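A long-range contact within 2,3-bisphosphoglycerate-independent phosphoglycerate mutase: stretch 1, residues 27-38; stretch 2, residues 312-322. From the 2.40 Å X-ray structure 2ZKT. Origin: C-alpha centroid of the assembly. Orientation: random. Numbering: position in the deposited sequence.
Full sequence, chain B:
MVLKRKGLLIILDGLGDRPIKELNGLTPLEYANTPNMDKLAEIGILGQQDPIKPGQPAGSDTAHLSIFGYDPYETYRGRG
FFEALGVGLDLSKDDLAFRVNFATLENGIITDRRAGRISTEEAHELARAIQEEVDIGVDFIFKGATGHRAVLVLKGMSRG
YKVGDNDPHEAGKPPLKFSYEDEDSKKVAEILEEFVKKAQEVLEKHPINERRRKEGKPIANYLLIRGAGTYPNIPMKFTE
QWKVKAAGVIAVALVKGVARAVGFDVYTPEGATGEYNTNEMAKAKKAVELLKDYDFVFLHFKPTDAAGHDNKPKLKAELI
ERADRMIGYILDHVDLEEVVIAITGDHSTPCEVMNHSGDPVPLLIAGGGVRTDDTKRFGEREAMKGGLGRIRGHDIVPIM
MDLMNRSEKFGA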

# COMPACT_ATOMS: atom_id res chain seq x y z
N THR B 27 -8.06 -5.63 -3.70
CA THR B 27 -7.13 -6.23 -4.64
C THR B 27 -5.75 -5.79 -4.15
O THR B 27 -5.65 -4.84 -3.37
CB THR B 27 -7.33 -5.66 -6.05
OG1 THR B 27 -7.08 -4.25 -6.02
CG2 THR B 27 -8.76 -5.94 -6.55
N PRO B 28 -4.69 -6.48 -4.59
CA PRO B 28 -3.32 -6.13 -4.17
C PRO B 28 -3.03 -4.64 -4.40
O PRO B 28 -2.38 -3.99 -3.58
CB PRO B 28 -2.45 -7.03 -5.05
CG PRO B 28 -3.29 -8.29 -5.12
CD PRO B 28 -4.69 -7.74 -5.37
N LEU B 29 -3.51 -4.10 -5.52
CA LEU B 29 -3.29 -2.70 -5.85
C LEU B 29 -3.98 -1.76 -4.87
O LEU B 29 -3.43 -0.73 -4.51
CB LEU B 29 -3.78 -2.38 -7.27
CG LEU B 29 -3.83 -0.87 -7.62
CD1 LEU B 29 -2.49 -0.20 -7.33
CD2 LEU B 29 -4.20 -0.70 -9.09
N GLU B 30 -5.19 -2.13 -4.44
CA GLU B 30 -5.93 -1.29 -3.51
C GLU B 30 -5.30 -1.37 -2.12
O GLU B 30 -5.03 -0.34 -1.49
CB GLU B 30 -7.41 -1.71 -3.48
CG GLU B 30 -8.13 -1.46 -4.81
CD GLU B 30 -9.47 -2.20 -4.92
OE1 GLU B 30 -9.60 -3.30 -4.31
OE2 GLU B 30 -10.38 -1.70 -5.63
N TYR B 31 -5.05 -2.61 -1.68
CA TYR B 31 -4.45 -2.92 -0.38
C TYR B 31 -3.05 -2.29 -0.23
O TYR B 31 -2.74 -1.70 0.79
CB TYR B 31 -4.35 -4.45 -0.23
CG TYR B 31 -3.75 -4.94 1.07
CD1 TYR B 31 -4.51 -5.01 2.24
CD2 TYR B 31 -2.41 -5.36 1.14
CE1 TYR B 31 -3.97 -5.47 3.44
CE2 TYR B 31 -1.86 -5.83 2.33
CZ TYR B 31 -2.64 -5.88 3.48
OH TYR B 31 -2.11 -6.35 4.67
N ALA B 32 -2.21 -2.44 -1.26
CA ALA B 32 -0.85 -1.92 -1.25
C ALA B 32 -0.81 -0.42 -0.97
O ALA B 32 -1.64 0.32 -1.46
CB ALA B 32 -0.17 -2.21 -2.59
N ASN B 33 0.17 0.01 -0.18
CA ASN B 33 0.31 1.43 0.14
C ASN B 33 1.01 2.09 -1.07
O ASN B 33 2.20 1.88 -1.30
CB ASN B 33 1.16 1.59 1.41
CG ASN B 33 1.38 3.05 1.80
OD1 ASN B 33 0.44 3.85 1.80
ND2 ASN B 33 2.62 3.39 2.13
N THR B 34 0.24 2.88 -1.82
CA THR B 34 0.76 3.54 -3.03
C THR B 34 0.41 5.03 -3.05
O THR B 34 -0.33 5.50 -3.92
CB THR B 34 0.14 2.89 -4.29
OG1 THR B 34 -1.29 3.07 -4.27
CG2 THR B 34 0.44 1.39 -4.33
N PRO B 35 0.98 5.81 -2.11
CA PRO B 35 0.70 7.25 -2.05
C PRO B 35 0.97 8.06 -3.32
O PRO B 35 0.31 9.07 -3.56
CB PRO B 35 1.55 7.71 -0.86
CG PRO B 35 2.75 6.81 -0.94
CD PRO B 35 2.10 5.45 -1.21
N ASN B 36 1.94 7.64 -4.14
CA ASN B 36 2.28 8.36 -5.37
C ASN B 36 1.26 8.16 -6.50
O ASN B 36 0.86 9.12 -7.16
CB ASN B 36 3.70 7.99 -5.84
CG ASN B 36 4.78 8.60 -4.95
OD1 ASN B 36 4.96 9.82 -4.92
ND2 ASN B 36 5.50 7.76 -4.20
N MET B 37 0.83 6.92 -6.72
CA MET B 37 -0.18 6.69 -7.75
C MET B 37 -1.51 7.32 -7.29
O MET B 37 -2.27 7.84 -8.12
CB MET B 37 -0.32 5.18 -8.04
CG MET B 37 0.90 4.62 -8.81
SD MET B 37 0.82 2.87 -9.32
CE MET B 37 1.62 2.02 -7.91
N ASP B 38 -1.79 7.31 -5.98
CA ASP B 38 -3.02 7.93 -5.45
C ASP B 38 -2.98 9.44 -5.70
O ASP B 38 -4.01 10.06 -5.99
CB ASP B 38 -3.18 7.68 -3.94
CG ASP B 38 -3.43 6.20 -3.60
OD1 ASP B 38 -3.45 5.37 -4.54
OD2 ASP B 38 -3.60 5.89 -2.39
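Stretch 2 312-322: KPKLKAELIER

Pro 28 and Ile 320 form the apolar centre of the contact. Residues 313-322 of stretch 2 are helical, and the helix runs on past Arg 322. Pro 28 opens the short helix 28-31 and fits as a knob among Pro 313, Lys 316, Ala 317 and Ile 320. Its CB lies 4.1 Å from both Ala 317 CB and Ile 320 CD1. The backbones come close here, with Pro 28 CA 4.4 Å from Ala 317 CA; Ala 317 CB points toward stretch 1 and lies 3.6 Å from Pro 28 O.

The two stretches run in the same general sense: Pro 28 pairs with Ala 317, and Thr 34 with Glu 321, about one turn further along the stretch 2 helix. Ile 320 reaches several residues. Its CG2 is 3.9 Å from Leu 29 CD1 and 3.8 Å from both Thr 34 CG2 and Met 37 CE. Ala 32, where the chain leaves the helix, places its CB 3.9 Å from Ala 317 CB and 3.3 Å from Ala 317 O.

Further out, Ala 317 CB meets the Tyr 31 ring at its edge, 4.0 Å from Tyr 31 CD2. Lys 314 NZ gives a weak hydrogen bond to Tyr 31 OH at 3.4 Å. A firmer bond lies at the loop: Asn 33 N donates to Glu 321 OE2 at 3.1 Å, nearly straight at 168°.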

# COMPACT_ATOMS: atom_id res chain seq x y z
N LYS B 312 0.31 -15.15 -4.85
CA LYS B 312 0.91 -14.53 -3.66
C LYS B 312 0.48 -13.06 -3.60
O LYS B 312 1.25 -12.15 -3.97
CB LYS B 312 2.44 -14.66 -3.74
CG LYS B 312 2.91 -16.11 -3.81
CD LYS B 312 4.42 -16.23 -3.99
CE LYS B 312 4.86 -15.73 -5.36
NZ LYS B 312 6.30 -16.05 -5.67
N PRO B 313 -0.76 -12.80 -3.13
CA PRO B 313 -1.40 -11.48 -2.98
C PRO B 313 -0.57 -10.44 -2.23
O PRO B 313 -0.41 -9.30 -2.69
CB PRO B 313 -2.70 -11.81 -2.23
CG PRO B 313 -3.03 -13.17 -2.73
CD PRO B 313 -1.68 -13.87 -2.68
N LYS B 314 -0.05 -10.84 -1.06
CA LYS B 314 0.75 -9.94 -0.24
C LYS B 314 2.03 -9.57 -0.99
O LYS B 314 2.41 -8.39 -1.06
CB LYS B 314 1.11 -10.64 1.08
CG LYS B 314 -0.08 -11.08 1.93
CD LYS B 314 -0.41 -10.05 3.01
CE LYS B 314 -1.37 -10.62 4.04
NZ LYS B 314 -1.63 -9.65 5.15
N LEU B 315 2.70 -10.58 -1.55
CA LEU B 315 3.93 -10.34 -2.30
C LEU B 315 3.66 -9.39 -3.46
O LEU B 315 4.42 -8.44 -3.68
CB LEU B 315 4.49 -11.67 -2.84
CG LEU B 315 5.71 -11.53 -3.76
CD1 LEU B 315 6.80 -10.73 -3.03
CD2 LEU B 315 6.23 -12.91 -4.17
N LYS B 316 2.58 -9.65 -4.21
CA LYS B 316 2.22 -8.80 -5.35
C LYS B 316 1.99 -7.38 -4.85
O LYS B 316 2.49 -6.42 -5.45
CB LYS B 316 0.96 -9.33 -6.05
CG LYS B 316 0.53 -8.52 -7.27
CD LYS B 316 -0.60 -9.23 -8.03
CE LYS B 316 -1.10 -8.42 -9.22
NZ LYS B 316 -2.10 -9.17 -10.02
N ALA B 317 1.25 -7.24 -3.75
CA ALA B 317 0.99 -5.92 -3.18
C ALA B 317 2.33 -5.27 -2.79
O ALA B 317 2.55 -4.08 -3.01
CB ALA B 317 0.07 -6.04 -1.95
N GLU B 318 3.23 -6.08 -2.21
CA GLU B 318 4.55 -5.60 -1.80
C GLU B 318 5.31 -5.08 -3.03
O GLU B 318 5.97 -4.03 -2.98
CB GLU B 318 5.32 -6.76 -1.13
CG GLU B 318 6.52 -6.34 -0.27
CD GLU B 318 7.70 -5.84 -1.08
OE1 GLU B 318 8.23 -6.61 -1.92
OE2 GLU B 318 8.11 -4.67 -0.88
N LEU B 319 5.20 -5.80 -4.15
CA LEU B 319 5.87 -5.39 -5.38
C LEU B 319 5.24 -4.13 -5.99
O LEU B 319 5.93 -3.29 -6.56
CB LEU B 319 5.81 -6.54 -6.37
CG LEU B 319 6.72 -7.69 -5.93
CD1 LEU B 319 6.49 -8.98 -6.73
CD2 LEU B 319 8.21 -7.35 -6.07
N ILE B 320 3.89 -4.03 -5.89
CA ILE B 320 3.25 -2.81 -6.40
C ILE B 320 3.74 -1.59 -5.61
O ILE B 320 3.80 -0.46 -6.10
CB ILE B 320 1.71 -2.93 -6.32
CG1 ILE B 320 1.20 -3.99 -7.31
CG2 ILE B 320 1.06 -1.58 -6.70
CD1 ILE B 320 -0.32 -4.26 -7.18
N GLU B 321 4.10 -1.85 -4.32
CA GLU B 321 4.63 -0.76 -3.49
C GLU B 321 6.03 -0.34 -3.94
O GLU B 321 6.39 0.83 -3.89
CB GLU B 321 4.65 -1.22 -2.02
CG GLU B 321 3.30 -1.02 -1.31
CD GLU B 321 3.39 -1.44 0.16
OE1 GLU B 321 4.40 -1.18 0.79
OE2 GLU B 321 2.41 -1.99 0.66
N ARG B 322 6.84 -1.30 -4.40
CA ARG B 322 8.18 -0.97 -4.88
C ARG B 322 8.01 -0.11 -6.14
O ARG B 322 8.79 0.82 -6.40
CB ARG B 322 8.97 -2.25 -5.18
CG ARG B 322 9.42 -2.97 -3.90
CD ARG B 322 10.06 -4.33 -4.16
NE ARG B 322 11.13 -4.26 -5.16
CZ ARG B 322 11.71 -5.34 -5.69
NH1 ARG B 322 11.33 -6.56 -5.30
NH2 ARG B 322 12.66 -5.20 -6.61